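Local atomic coordinates of precorrin-2 dehydrogenase (Bacillus megaterium, PDB entry 3DFZ), a protein that catalyses the NAD(+)-dependent dehydrogenation of precorrin-2 to sirohydrochlorin, a precursor for both siroheme and anaerobic adenosylcobalamin biosynthesis. Residues I57-P62 with L77-K83; F93-T99 with Q116-S122; A133-R137 with K158-S162. All blocks are in the same frame, centred on the assembly; numbering follows the deposited sequence.

Contact 1 (I57-P62 with L77-K83)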
ATOM      1  N   ILE B  57      12.869  -5.920 -15.165  1.00  8.62           N
ATOM      2  CA  ILE B  57      13.789  -5.242 -14.239  1.00  8.73           C
ATOM      3  C   ILE B  57      15.157  -4.942 -14.864  1.00  9.07           C
ATOM      4  O   ILE B  57      15.811  -5.836 -15.417  1.00  9.61           O
ATOM      5  CB  ILE B  57      14.020  -6.068 -12.933  1.00  9.05           C
ATOM      6  CG1 ILE B  57      12.687  -6.545 -12.331  1.00  8.72           C
ATOM      7  CG2 ILE B  57      14.825  -5.246 -11.929  1.00  9.45           C
ATOM      8  CD1 ILE B  57      12.841  -7.529 -11.197  1.00  8.33           C
ATOM      9  N   THR B  58      15.571  -3.684 -14.801  1.00  9.43           N
ATOM     10  CA  THR B  58      16.937  -3.298 -15.153  1.00 10.05           C
ATOM     11  C   THR B  58      17.607  -2.704 -13.931  1.00 10.68           C
ATOM     12  O   THR B  58      17.059  -1.809 -13.323  1.00 10.87           O
ATOM     13  CB  THR B  58      16.986  -2.300 -16.318  1.00 10.15           C
ATOM     14  OG1 THR B  58      16.275  -2.840 -17.443  1.00 10.16           O
ATOM     15  CG2 THR B  58      18.446  -2.010 -16.727  1.00 10.68           C
ATOM     16  N   VAL B  59      18.778  -3.235 -13.567  1.00 11.40           N
ATOM     17  CA  VAL B  59      19.532  -2.795 -12.399  1.00 12.29           C
ATOM     18  C   VAL B  59      20.770  -2.037 -12.888  1.00 13.35           C
ATOM     19  O   VAL B  59      21.563  -2.576 -13.671  1.00 13.48           O
ATOM     20  CB  VAL B  59      19.985  -4.004 -11.523  1.00 12.78           C
ATOM     21  CG1 VAL B  59      20.736  -3.531 -10.278  1.00 13.83           C
ATOM     22  CG2 VAL B  59      18.816  -4.891 -11.139  1.00 11.82           C
ATOM     23  N   VAL B  60      20.917  -0.782 -12.453  1.00 14.20           N
ATOM     24  CA  VAL B  60      22.020   0.085 -12.892  1.00 15.49           C
ATOM     25  C   VAL B  60      22.868   0.477 -11.694  1.00 17.26           C
ATOM     26  O   VAL B  60      22.409   1.234 -10.812  1.00 17.91           O
ATOM     27  CB  VAL B  60      21.545   1.361 -13.663  1.00 15.45           C
ATOM     28  CG1 VAL B  60      22.735   2.086 -14.297  1.00 16.25           C
ATOM     29  CG2 VAL B  60      20.614   0.983 -14.754  1.00 14.49           C
ATOM     30  N   ALA B  61      24.075  -0.089 -11.651  1.00 18.38           N
ATOM     31  CA  ALA B  61      25.126   0.254 -10.680  1.00 20.23           C
ATOM     32  C   ALA B  61      26.486  -0.254 -11.225  1.00 21.40           C
ATOM     33  O   ALA B  61      26.527  -1.292 -11.891  1.00 20.50           O
ATOM     34  CB  ALA B  61      24.829  -0.359  -9.337  1.00 20.33           C
ATOM     35  N   PRO B  62      27.603   0.478 -10.951  1.00 23.56           N
ATOM     36  CA  PRO B  62      28.921   0.041 -11.469  1.00 24.63           C
ATOM     37  C   PRO B  62      29.277  -1.360 -11.002  1.00 24.51           C
ATOM     38  O   PRO B  62      29.934  -2.102 -11.733  1.00 24.55           O
ATOM     39  CB  PRO B  62      29.902   1.079 -10.907  1.00 27.10           C
ATOM     40  CG  PRO B  62      29.169   1.774  -9.808  1.00 27.20           C
ATOM     41  CD  PRO B  62      27.712   1.726 -10.170  1.00 24.80           C
ATOM     42  N   LEU B  77      16.319 -10.569 -14.461  1.00 10.71           N
ATOM     43  CA  LEU B  77      16.527  -9.140 -14.592  1.00 10.11           C
ATOM     44  C   LEU B  77      17.690  -8.889 -15.537  1.00  9.87           C
ATOM     45  O   LEU B  77      18.408  -9.828 -15.875  1.00 10.14           O
ATOM     46  CB  LEU B  77      16.758  -8.487 -13.224  1.00 10.21           C
ATOM     47  CG  LEU B  77      17.785  -9.048 -12.249  1.00 11.20           C
ATOM     48  CD1 LEU B  77      19.240  -8.686 -12.678  1.00 11.37           C
ATOM     49  CD2 LEU B  77      17.433  -8.544 -10.823  1.00 10.67           C
ATOM     50  N   ARG B  78      17.831  -7.634 -15.974  1.00  9.45           N
ATOM     51  CA  ARG B  78      19.013  -7.154 -16.689  1.00  9.95           C
ATOM     52  C   ARG B  78      19.875  -6.186 -15.843  1.00 10.57           C
ATOM     53  O   ARG B  78      19.355  -5.339 -15.107  1.00 10.56           O
ATOM     54  CB  ARG B  78      18.604  -6.492 -18.023  1.00  9.65           C
ATOM     55  CG  ARG B  78      19.702  -5.632 -18.648  1.00 10.50           C
ATOM     56  CD  ARG B  78      19.438  -5.278 -20.099  1.00 10.82           C
ATOM     57  NE  ARG B  78      18.505  -4.173 -20.268  1.00  9.58           N
ATOM     58  CZ  ARG B  78      18.845  -2.887 -20.269  1.00 10.60           C
ATOM     59  NH1 ARG B  78      20.109  -2.528 -20.081  1.00 11.16           N
ATOM     60  NH2 ARG B  78      17.911  -1.952 -20.450  1.00  9.22           N
ATOM     61  N   VAL B  79      21.192  -6.317 -15.969  1.00  3.95           N
ATOM     62  CA  VAL B  79      22.146  -5.450 -15.287  1.00  3.52           C
ATOM     63  C   VAL B  79      22.870  -4.512 -16.290  1.00  4.67           C
ATOM     64  O   VAL B  79      23.247  -4.924 -17.398  1.00  6.58           O
ATOM     65  CB  VAL B  79      23.195  -6.282 -14.471  1.00  6.17           C
ATOM     66  CG1 VAL B  79      24.147  -5.367 -13.706  1.00  5.92           C
ATOM     67  CG2 VAL B  79      22.509  -7.214 -13.490  1.00  7.70           C
ATOM     68  N   LYS B  80      23.008  -3.249 -15.889  1.00  4.93           N
ATOM     69  CA  LYS B  80      23.750  -2.214 -16.610  1.00  8.57           C
ATOM     70  C   LYS B  80      24.903  -1.837 -15.670  1.00 10.03           C
ATOM     71  O   LYS B  80      24.681  -1.216 -14.627  1.00  9.54           O
ATOM     72  CB  LYS B  80      22.807  -1.040 -16.894  1.00 10.04           C
ATOM     73  CG  LYS B  80      23.262   0.043 -17.862  1.00 16.13           C
ATOM     74  CD  LYS B  80      22.108   0.256 -18.882  1.00 19.57           C
ATOM     75  CE  LYS B  80      22.094   1.620 -19.609  1.00 27.94           C
ATOM     76  NZ  LYS B  80      23.217   1.861 -20.581  1.00 34.17           N
ATOM     77  N   ARG B  81      26.119  -2.267 -16.006  1.00 13.08           N
ATOM     78  CA  ARG B  81      27.271  -2.130 -15.096  1.00 15.63           C
ATOM     79  C   ARG B  81      28.015  -0.824 -15.281  1.00 20.09           C
ATOM     80  O   ARG B  81      29.042  -0.763 -15.934  1.00 25.27           O
ATOM     81  CB  ARG B  81      28.229  -3.321 -15.209  1.00 18.51           C
ATOM     82  CG  ARG B  81      27.844  -4.456 -14.317  1.00 17.23           C
ATOM     83  CD  ARG B  81      28.428  -5.786 -14.759  1.00 22.07           C
ATOM     84  NE  ARG B  81      27.926  -6.879 -13.918  1.00 22.54           N
ATOM     85  CZ  ARG B  81      27.060  -7.812 -14.315  1.00 22.54           C
ATOM     86  NH1 ARG B  81      26.597  -7.819 -15.554  1.00 21.60           N
ATOM     87  NH2 ARG B  81      26.674  -8.757 -13.473  1.00 25.36           N
ATOM     88  N   LYS B  82      27.471   0.212 -14.668  1.00 20.20           N
ATOM     89  CA  LYS B  82      27.922   1.581 -14.812  1.00 26.10           C
ATOM     90  C   LYS B  82      27.098   2.436 -13.827  1.00 26.00           C
ATOM     91  O   LYS B  82      26.139   1.948 -13.207  1.00 21.44           O
ATOM     92  CB  LYS B  82      27.716   2.065 -16.256  1.00 30.30           C
ATOM     93  CG  LYS B  82      26.270   2.049 -16.736  1.00 28.31           C
ATOM     94  CD  LYS B  82      26.113   2.882 -17.993  1.00 36.65           C
ATOM     95  CE  LYS B  82      24.791   3.644 -17.977  1.00 38.99           C
ATOM     96  NZ  LYS B  82      24.901   5.006 -18.603  1.00 50.62           N
ATOM     97  N   LYS B  83      27.463   3.710 -13.698  1.00 32.63           N
ATOM     98  CA  LYS B  83      26.652   4.640 -12.947  1.00 35.13           C
ATOM     99  C   LYS B  83      25.532   5.114 -13.861  1.00 37.42           C
ATOM    100  O   LYS B  83      25.674   5.109 -15.081  1.00 39.78           O
ATOM    101  CB  LYS B  83      27.486   5.825 -12.441  1.00 43.56           C
ATOM    102  CG  LYS B  83      28.625   5.453 -11.471  1.00 43.11           C
ATOM    103  CD  LYS B  83      28.954   6.581 -10.467  1.00 50.70           C
ATOM    104  CE  LYS B  83      29.375   7.908 -11.133  1.00 61.61           C
ATOM    105  NZ  LYS B  83      29.764   8.959 -10.117  1.00 69.64           N
TER

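Contact 2 (F93-T99 with Q116-S122)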
ATOM      1  N   PHE B  93       8.614   2.977 -16.002  1.00 20.14           N
ATOM      2  CA  PHE B  93       7.416   3.067 -15.178  1.00 18.51           C
ATOM      3  C   PHE B  93       7.692   3.266 -13.665  1.00 14.67           C
ATOM      4  O   PHE B  93       7.148   4.190 -13.058  1.00 14.88           O
ATOM      5  CB  PHE B  93       6.570   1.823 -15.416  1.00 19.43           C
ATOM      6  CG  PHE B  93       5.316   1.757 -14.583  1.00 19.20           C
ATOM      7  CD1 PHE B  93       4.215   2.565 -14.885  1.00 21.52           C
ATOM      8  CD2 PHE B  93       5.211   0.836 -13.525  1.00 17.21           C
ATOM      9  CE1 PHE B  93       3.037   2.482 -14.138  1.00 21.80           C
ATOM     10  CE2 PHE B  93       4.034   0.750 -12.763  1.00 18.17           C
ATOM     11  CZ  PHE B  93       2.944   1.577 -13.077  1.00 20.03           C
ATOM     12  N   PHE B  94       8.519   2.403 -13.064  1.00 12.05           N
ATOM     13  CA  PHE B  94       8.801   2.461 -11.626  1.00  9.69           C
ATOM     14  C   PHE B  94      10.297   2.517 -11.372  1.00  8.97           C
ATOM     15  O   PHE B  94      11.039   1.633 -11.802  1.00  9.20           O
ATOM     16  CB  PHE B  94       8.201   1.241 -10.913  1.00  9.78           C
ATOM     17  CG  PHE B  94       8.386   1.226  -9.400  1.00  8.59           C
ATOM     18  CD1 PHE B  94       8.669   0.033  -8.750  1.00  9.86           C
ATOM     19  CD2 PHE B  94       8.220   2.384  -8.630  1.00  8.06           C
ATOM     20  CE1 PHE B  94       8.810  -0.006  -7.364  1.00 10.98           C
ATOM     21  CE2 PHE B  94       8.369   2.360  -7.253  1.00  8.51           C
ATOM     22  CZ  PHE B  94       8.653   1.157  -6.614  1.00 10.03           C
ATOM     23  N   ILE B  95      10.724   3.557 -10.667  1.00  8.86           N
ATOM     24  CA  ILE B  95      12.132   3.744 -10.323  1.00  9.28           C
ATOM     25  C   ILE B  95      12.335   3.536  -8.835  1.00  9.36           C
ATOM     26  O   ILE B  95      11.670   4.179  -8.019  1.00  9.40           O
ATOM     27  CB  ILE B  95      12.616   5.162 -10.750  1.00 11.21           C
ATOM     28  CG1 ILE B  95      12.667   5.256 -12.276  1.00 13.06           C
ATOM     29  CG2 ILE B  95      13.980   5.505 -10.162  1.00 12.30           C
ATOM     30  CD1 ILE B  95      13.209   6.591 -12.806  1.00 17.15           C
ATOM     31  N   VAL B  96      13.245   2.637  -8.486  1.00 10.20           N
ATOM     32  CA  VAL B  96      13.684   2.475  -7.111  1.00 12.36           C
ATOM     33  C   VAL B  96      15.106   3.040  -7.029  1.00 14.67           C
ATOM     34  O   VAL B  96      15.987   2.625  -7.798  1.00 14.99           O
ATOM     35  CB  VAL B  96      13.683   0.968  -6.660  1.00 14.20           C
ATOM     36  CG1 VAL B  96      14.166   0.830  -5.203  1.00 18.29           C
ATOM     37  CG2 VAL B  96      12.305   0.327  -6.796  1.00 13.12           C
ATOM     38  N   VAL B  97      15.326   4.006  -6.127  1.00 16.87           N
ATOM     39  CA  VAL B  97      16.667   4.544  -5.862  1.00 20.23           C
ATOM     40  C   VAL B  97      17.158   3.895  -4.565  1.00 24.29           C
ATOM     41  O   VAL B  97      16.575   4.079  -3.510  1.00 26.09           O
ATOM     42  CB  VAL B  97      16.672   6.087  -5.782  1.00 21.64           C
ATOM     43  CG1 VAL B  97      18.073   6.620  -5.572  1.00 26.10           C
ATOM     44  CG2 VAL B  97      16.082   6.686  -7.042  1.00 19.35           C
ATOM     45  N   ALA B  98      18.197   3.082  -4.665  1.00 26.95           N
ATOM     46  CA  ALA B  98      18.695   2.321  -3.527  1.00 32.42           C
ATOM     47  C   ALA B  98      20.217   2.300  -3.567  1.00 37.16           C
ATOM     48  O   ALA B  98      20.843   1.243  -3.428  1.00 40.44           O
ATOM     49  CB  ALA B  98      18.142   0.912  -3.547  1.00 32.14           C
ATOM     50  N   THR B  99      20.799   3.482  -3.764  1.00 38.65           N
ATOM     51  CA  THR B  99      22.247   3.661  -3.761  1.00 44.31           C
ATOM     52  C   THR B  99      22.744   4.274  -2.420  1.00 51.58           C
ATOM     53  O   THR B  99      22.024   4.232  -1.399  1.00 52.96           O
ATOM     54  CB  THR B  99      22.695   4.474  -5.019  1.00 42.62           C
ATOM     55  OG1 THR B  99      24.116   4.621  -5.043  1.00 48.32           O
ATOM     56  CG2 THR B  99      22.056   5.835  -5.054  1.00 41.56           C
ATOM     57  N   GLN B 116       6.076  10.765 -12.081  1.00 29.44           N
ATOM     58  CA  GLN B 116       7.030   9.626 -12.118  1.00 22.40           C
ATOM     59  C   GLN B 116       7.071   8.824 -10.820  1.00 17.68           C
ATOM     60  O   GLN B 116       7.567   9.322  -9.796  1.00 17.46           O
ATOM     61  CB  GLN B 116       8.457  10.118 -12.423  1.00 22.58           C
ATOM     62  CG  GLN B 116       9.591   9.054 -12.273  1.00 17.41           C
ATOM     63  CD  GLN B 116       9.584   8.000 -13.395  1.00 16.16           C
ATOM     64  OE1 GLN B 116       9.820   8.324 -14.573  1.00 18.64           O
ATOM     65  NE2 GLN B 116       9.283   6.739 -13.036  1.00 11.58           N
ATOM     66  N   LEU B 117       6.581   7.585 -10.856  1.00 14.53           N
ATOM     67  CA  LEU B 117       6.705   6.706  -9.699  1.00 10.88           C
ATOM     68  C   LEU B 117       8.155   6.506  -9.351  1.00  7.54           C
ATOM     69  O   LEU B 117       8.951   6.084 -10.182  1.00  6.23           O
ATOM     70  CB  LEU B 117       6.068   5.336  -9.945  1.00 10.17           C
ATOM     71  CG  LEU B 117       4.559   5.203 -10.095  1.00 14.55           C
ATOM     72  CD1 LEU B 117       4.216   3.736  -9.934  1.00 13.46           C
ATOM     73  CD2 LEU B 117       3.797   6.102  -9.071  1.00 18.24           C
ATOM     74  N   VAL B 118       8.490   6.813  -8.106  1.00  7.07           N
ATOM     75  CA  VAL B 118       9.827   6.646  -7.609  1.00  5.49           C
ATOM     76  C   VAL B 118       9.823   6.345  -6.120  1.00  5.57           C
ATOM     77  O   VAL B 118       9.116   6.973  -5.340  1.00  7.53           O
ATOM     78  CB  VAL B 118      10.739   7.855  -7.936  1.00  7.95           C
ATOM     79  CG1 VAL B 118      10.185   9.153  -7.352  1.00 11.20           C
ATOM     80  CG2 VAL B 118      12.177   7.591  -7.476  1.00  7.54           C
ATOM     81  N   ASN B 119      10.621   5.359  -5.747  1.00  4.54           N
ATOM     82  CA  ASN B 119      10.861   5.045  -4.365  1.00  5.66           C
ATOM     83  C   ASN B 119      12.264   5.503  -4.003  1.00  7.64           C
ATOM     84  O   ASN B 119      13.251   5.056  -4.582  1.00  7.76           O
ATOM     85  CB  ASN B 119      10.676   3.541  -4.124  1.00  4.96           C
ATOM     86  CG  ASN B 119      11.078   3.128  -2.726  1.00  6.81           C
ATOM     87  OD1 ASN B 119      11.947   2.299  -2.568  1.00  7.91           O
ATOM     88  ND2 ASN B 119      10.463   3.728  -1.707  1.00  8.24           N
ATOM     89  N   MET B 120      12.352   6.449  -3.088  1.00 10.46           N
ATOM     90  CA  MET B 120      13.654   6.943  -2.665  1.00 14.05           C
ATOM     91  C   MET B 120      13.974   6.188  -1.398  1.00 15.99           C
ATOM     92  O   MET B 120      13.737   6.677  -0.292  1.00 18.24           O
ATOM     93  CB  MET B 120      13.607   8.451  -2.423  1.00 17.08           C
ATOM     94  CG  MET B 120      13.222   9.248  -3.656  1.00 17.34           C
ATOM     95  SD  MET B 120      14.638   9.474  -4.746  1.00 20.83           S
ATOM     96  CE  MET B 120      13.853  10.398  -6.065  1.00 21.76           C
ATOM     97  N   ALA B 121      14.461   4.964  -1.583  1.00 23.72           N
ATOM     98  CA  ALA B 121      14.662   4.012  -0.494  1.00 26.76           C
ATOM     99  C   ALA B 121      15.716   4.514   0.476  1.00 31.96           C
ATOM    100  O   ALA B 121      15.581   4.365   1.701  1.00 34.39           O
ATOM    101  CB  ALA B 121      15.042   2.643  -1.060  1.00 28.66           C
ATOM    102  N   SER B 122      16.736   5.157  -0.091  1.00 35.11           N
ATOM    103  CA  SER B 122      17.917   5.592   0.652  1.00 41.47           C
ATOM    104  C   SER B 122      17.685   6.912   1.372  1.00 40.25           C
ATOM    105  O   SER B 122      18.642   7.640   1.633  1.00 44.45           O
ATOM    106  CB  SER B 122      19.139   5.695  -0.283  1.00 47.20           C
ATOM    107  OG  SER B 122      19.533   4.429  -0.800  1.00 51.06           O
TER
HETATM  108  O   HOH W   1       6.021   6.710 -13.568  1.00 34.66           O

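Contact 3 (A133-R137 with K158-S162)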
ATOM      1  N   ALA B 133       6.326  -1.879   6.110  1.00 13.47           N
ATOM      2  CA  ALA B 133       6.754  -3.164   6.674  1.00 13.77           C
ATOM      3  C   ALA B 133       5.646  -4.147   6.357  1.00 13.52           C
ATOM      4  O   ALA B 133       4.477  -3.758   6.232  1.00 13.33           O
ATOM      5  CB  ALA B 133       6.999  -3.077   8.204  1.00 13.59           C
ATOM      6  N   GLN B 134       6.004  -5.406   6.163  1.00 13.86           N
ATOM      7  CA  GLN B 134       5.001  -6.408   5.854  1.00 13.82           C
ATOM      8  C   GLN B 134       5.372  -7.678   6.539  1.00 14.11           C
ATOM      9  O   GLN B 134       6.553  -7.980   6.700  1.00 14.63           O
ATOM     10  CB  GLN B 134       4.952  -6.679   4.341  1.00 14.13           C
ATOM     11  CG  GLN B 134       4.441  -5.527   3.492  1.00 14.64           C
ATOM     12  CD  GLN B 134       4.939  -5.600   2.074  1.00 16.30           C
ATOM     13  OE1 GLN B 134       4.643  -6.562   1.348  1.00 16.70           O
ATOM     14  NE2 GLN B 134       5.704  -4.581   1.658  1.00 16.23           N
ATOM     15  N   PHE B 135       4.363  -8.436   6.943  1.00 14.10           N
ATOM     16  CA  PHE B 135       4.576  -9.856   7.228  1.00 14.37           C
ATOM     17  C   PHE B 135       3.400 -10.598   6.684  1.00 14.04           C
ATOM     18  O   PHE B 135       2.345 -10.027   6.412  1.00 13.78           O
ATOM     19  CB  PHE B 135       4.833 -10.178   8.724  1.00 14.57           C
ATOM     20  CG  PHE B 135       3.594 -10.105   9.592  1.00 14.69           C
ATOM     21  CD1 PHE B 135       2.824 -11.246   9.838  1.00 15.14           C
ATOM     22  CD2 PHE B 135       3.184  -8.897  10.132  1.00 13.51           C
ATOM     23  CE1 PHE B 135       1.654 -11.176  10.614  1.00 14.11           C
ATOM     24  CE2 PHE B 135       2.038  -8.827  10.907  1.00 13.77           C
ATOM     25  CZ  PHE B 135       1.266  -9.970  11.143  1.00 13.40           C
ATOM     26  N   SER B 136       3.600 -11.889   6.519  1.00 14.34           N
ATOM     27  CA  SER B 136       2.633 -12.735   5.892  1.00 14.39           C
ATOM     28  C   SER B 136       2.360 -13.870   6.866  1.00 14.41           C
ATOM     29  O   SER B 136       3.254 -14.269   7.610  1.00 14.66           O
ATOM     30  CB  SER B 136       3.224 -13.255   4.577  1.00 14.46           C
ATOM     31  OG  SER B 136       2.202 -13.566   3.640  1.00 16.19           O
ATOM     32  N   ARG B 137       1.123 -14.351   6.894  1.00 14.17           N
ATOM     33  CA  ARG B 137       0.819 -15.698   7.432  1.00 14.53           C
ATOM     34  C   ARG B 137       0.118 -16.486   6.345  1.00 14.44           C
ATOM     35  O   ARG B 137      -1.092 -16.418   6.203  1.00 14.24           O
ATOM     36  CB  ARG B 137      -0.055 -15.644   8.707  1.00 14.43           C
ATOM     37  CG  ARG B 137       0.611 -14.987   9.900  1.00 14.41           C
ATOM     38  CD  ARG B 137       1.874 -15.736  10.375  1.00 14.95           C
ATOM     39  NE  ARG B 137       2.363 -15.116  11.598  1.00 15.04           N
ATOM     40  CZ  ARG B 137       3.545 -15.338  12.143  1.00 16.34           C
ATOM     41  NH1 ARG B 137       4.412 -16.166  11.558  1.00 18.08           N
ATOM     42  NH2 ARG B 137       3.867 -14.728  13.278  1.00 16.03           N
ATOM     43  N   LYS B 158       4.719  -4.212  13.992  1.00  8.45           N
ATOM     44  CA  LYS B 158       4.877  -5.449  13.227  1.00  8.85           C
ATOM     45  C   LYS B 158       5.139  -6.663  14.121  1.00 10.65           C
ATOM     46  O   LYS B 158       4.569  -7.744  13.887  1.00 10.82           O
ATOM     47  CB  LYS B 158       6.025  -5.300  12.241  1.00 10.08           C
ATOM     48  CG  LYS B 158       6.204  -6.481  11.255  1.00 11.65           C
ATOM     49  CD  LYS B 158       7.626  -6.453  10.644  1.00 14.27           C
ATOM     50  CE  LYS B 158       7.881  -7.699   9.856  1.00 18.01           C
ATOM     51  NZ  LYS B 158       8.914  -7.548   8.763  1.00 21.91           N
ATOM     52  N   GLU B 159       6.002  -6.485  15.129  1.00 12.80           N
ATOM     53  CA  GLU B 159       6.182  -7.459  16.209  1.00 15.41           C
ATOM     54  C   GLU B 159       4.908  -7.691  17.048  1.00 15.27           C
ATOM     55  O   GLU B 159       4.591  -8.846  17.397  1.00 16.39           O
ATOM     56  CB  GLU B 159       7.309  -7.027  17.148  1.00 18.52           C
ATOM     57  CG  GLU B 159       8.674  -7.075  16.522  1.00 21.25           C
ATOM     58  CD  GLU B 159       9.750  -6.491  17.401  1.00 25.72           C
ATOM     59  OE1 GLU B 159       9.430  -5.803  18.412  1.00 26.70           O
ATOM     60  OE2 GLU B 159      10.928  -6.743  17.069  1.00 29.31           O
ATOM     61  N   ASP B 160       4.198  -6.614  17.389  1.00 14.50           N
ATOM     62  CA  ASP B 160       2.945  -6.751  18.139  1.00 15.36           C
ATOM     63  C   ASP B 160       1.885  -7.504  17.299  1.00 13.18           C
ATOM     64  O   ASP B 160       1.234  -8.424  17.793  1.00 14.30           O
ATOM     65  CB  ASP B 160       2.448  -5.405  18.732  1.00 16.62           C
ATOM     66  CG  ASP B 160       3.524  -4.670  19.633  1.00 21.06           C
ATOM     67  OD1 ASP B 160       4.535  -5.268  20.105  1.00 23.00           O
ATOM     68  OD2 ASP B 160       3.370  -3.439  19.868  1.00 23.87           O
ATOM     69  N   LEU B 161       1.783  -7.196  16.008  1.00 10.99           N
ATOM     70  CA  LEU B 161       0.865  -7.903  15.102  1.00  9.66           C
ATOM     71  C   LEU B 161       1.271  -9.343  14.802  1.00 10.33           C
ATOM     72  O   LEU B 161       0.425 -10.218  14.601  1.00 10.36           O
ATOM     73  CB  LEU B 161       0.734  -7.145  13.784  1.00  8.48           C
ATOM     74  CG  LEU B 161       0.268  -5.692  13.729  1.00  8.96           C
ATOM     75  CD1 LEU B 161       0.673  -5.078  12.413  1.00  9.06           C
ATOM     76  CD2 LEU B 161      -1.214  -5.582  13.897  1.00 10.04           C
ATOM     77  N   SER B 162       2.575  -9.578  14.720  1.00 11.52           N
ATOM     78  CA  SER B 162       3.127 -10.932  14.601  1.00 13.46           C
ATOM     79  C   SER B 162       2.713 -11.828  15.759  1.00 14.90           C
ATOM     80  O   SER B 162       2.343 -12.988  15.542  1.00 15.79           O
ATOM     81  CB  SER B 162       4.651 -10.879  14.566  1.00 15.51           C
ATOM     82  OG  SER B 162       5.111 -10.736  13.246  1.00 16.11           O
TER
HETATM   83  O   HOH W   2       9.154  -5.850   6.528  1.00 32.88           O

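Contact 1 (I57-P62 with L77-K83)
Strands 57-60 and 77-80 run parallel, their axes approaching to 4.5 Å with 24° between their directions, the modest twist of a parallel sheet. Val-59 bonds through N and O to the residues flanking Val-79, its N to Arg-78 O and its O to Lys-80 N at 2.7 Å, with Arg-78 N to Ile-57 O extending the ladder. Toward the C-terminal ends it slackens, with Ala-61 N to Lys-80 O at 3.2 Å, followed by a weak bond from Lys-82 N to Ala-61 O. Pro-62, which has no N-H to offer, ends the pattern.

On the face of Thr-58, Arg-78, Val-60 and Lys-80, side chains run alongside one another. A bend in the arginine (chi3 80°) turns one face of the guanidinium to Thr-58, whose CG2 stands 3.6 Å above the plane, over the group's centre. Threonine suits this place because its methyl can meet a flat cation while its beta-branching fits a strand. Next along, Val-60 CG2 touches Lys-80 CB at 3.7 Å, the aliphatic root of a lysine whose amine makes a long, weak ion pair with Asp-88. The face of Ile-57, Leu-77, Val-59 and Val-79 is largely apolar: Leu-77 brings CD2 to 3.9 Å from Val-59 CG2. Within segment 77-83, Val-79 CG1 lies over the guanidinium of Arg-81, which is salt-bridged to Glu-72.

These strands and helix 66-73 form a beta-alpha-beta crossover of the Rossmann-type domain. Pro-62, just beyond the C-terminal end of strand 56-60, is part of the NAD(+) site inferred by similarity. Leu-77 packs against Ile-68 and Trp-71 of that helix, and Val-59 against Ile-47 of helix 41-50. Strand 33-37 pairs with the far edge of strand 56-60, leaving 77-80 outermost within this chain.

Contact 2 (F93-T99 with Q116-S122)
Ile-95 and Val-118 meet through their CG2 methyls, 3.8 Å apart, in the apolar centre of two parallel strands at one side of the Rossmann-type sheet. Val-118 CG2 lies opposite its own backbone N across the CA-CB bond, which carries that methyl to the isoleucine. Val-97 CG2 fills in farther along, 3.9 Å from Met-120 SD; beta-branched residues suit the strand, while the flexible methionine fits beside them. Val-97 and Ile-95 also pack on Val-108 of helix 102-108. On the other face, that of Val-96, Phe-94 CD2 meets Leu-117 CB at 3.9 Å and CZ reaches Asn-119 CB; Leu-117 also touches Leu-117 of the second subunit. The Asn-119 amide is held elsewhere, ND2 by Ile-129 O and OD1 by Arg-46 NE.

The backbone ladder passes from Asn-119 N to Ile-95 O and from Val-97 N to Asn-119 O. At one end Leu-117 O takes two donors from opposite faces of its plane, Ile-95 N at 3.1 Å and Gln-116 NE2 at 2.9 Å. Gln-116 curls at chi2 (72°) to reach it, and the same NE2 also bonds to Val-92 O. A water links Phe-93 O to Leu-117 N. At the opposite end Ala-121 N bonds to Val-97 O, and beyond it Ser-122 OG donates to Thr-99 O over 2.6 Å.

Contact 3 (A133-R137 with K158-S162)
Lys-158 NZ is gripped twice: it donates to Gln-134 O at 3.2 Å and to a water at 2.8 Å, and the same water accepts from Gln-134 N. The ammonium thus binds the C=O of Gln-134 directly, from above the carbonyl plane, and its N-H through the water. A long, extended side chain suits the task, since the amine must travel from helix 151-164 to strand 129-137. That strand pairs antiparallel with strand 140-145, and the helix packs against this two-stranded sheet.

On the way the lysine slides past Phe-135 in the opposite sense, its CG 4.0 Å from CD2. With CG between the backbone N and carbonyl carbon (chi1 74°), the aromatic side chain turns to the helix. Ser-162 OG stands 3.9 Å above the ring plane, over its centre, while donating weakly to Lys-158 O. Leu-161 crosses the ring's direction at about a right angle, CB lying 3.6 Å from CE2. With an alanine here the ring is gone, which is likely to open a gap between strand and helix and leave Leu-161 CB and Ser-162 OG without the surface they rest on.

At the far end Arg-137 NH2 reaches Ser-162 O at 3.2 Å (153° at the hydrogen), with the oxygen near the guanidinium plane; NE holds Tyr-165 O. Leu-161 also meets Leu-161 of the second subunit, placing this join beside the dimer interface. Both cations bind main-chain carbonyls across the contact, so the attachment probably relies on backbone geometry more than on acidic partners, and Arg-137 is likely to find some electrostatic help at the helix C-terminus.

Contacts 1 and 2 belong to one parallel sheet, at its two sides, with strand 33-37 between them; their centres are about 14 Å apart and their nearest atoms about 7 Å. Both run toward the NAD(+) site inferred by similarity: contact 1 contains Pro-62, the side chain of Thr-99 in contact 2 is about 7 Å from that of Pro-62, and that of Ser-122 about 4 Å from that of Ile-42. Contact 3 lies away from this site, its centre about 24 Å from that of contact 2 and about 32 Å from that of contact 1. Strand 129-137 follows 117-120 in the chain, and contacts 2 and 3 both touch the second subunit, whereas contact 1 does not.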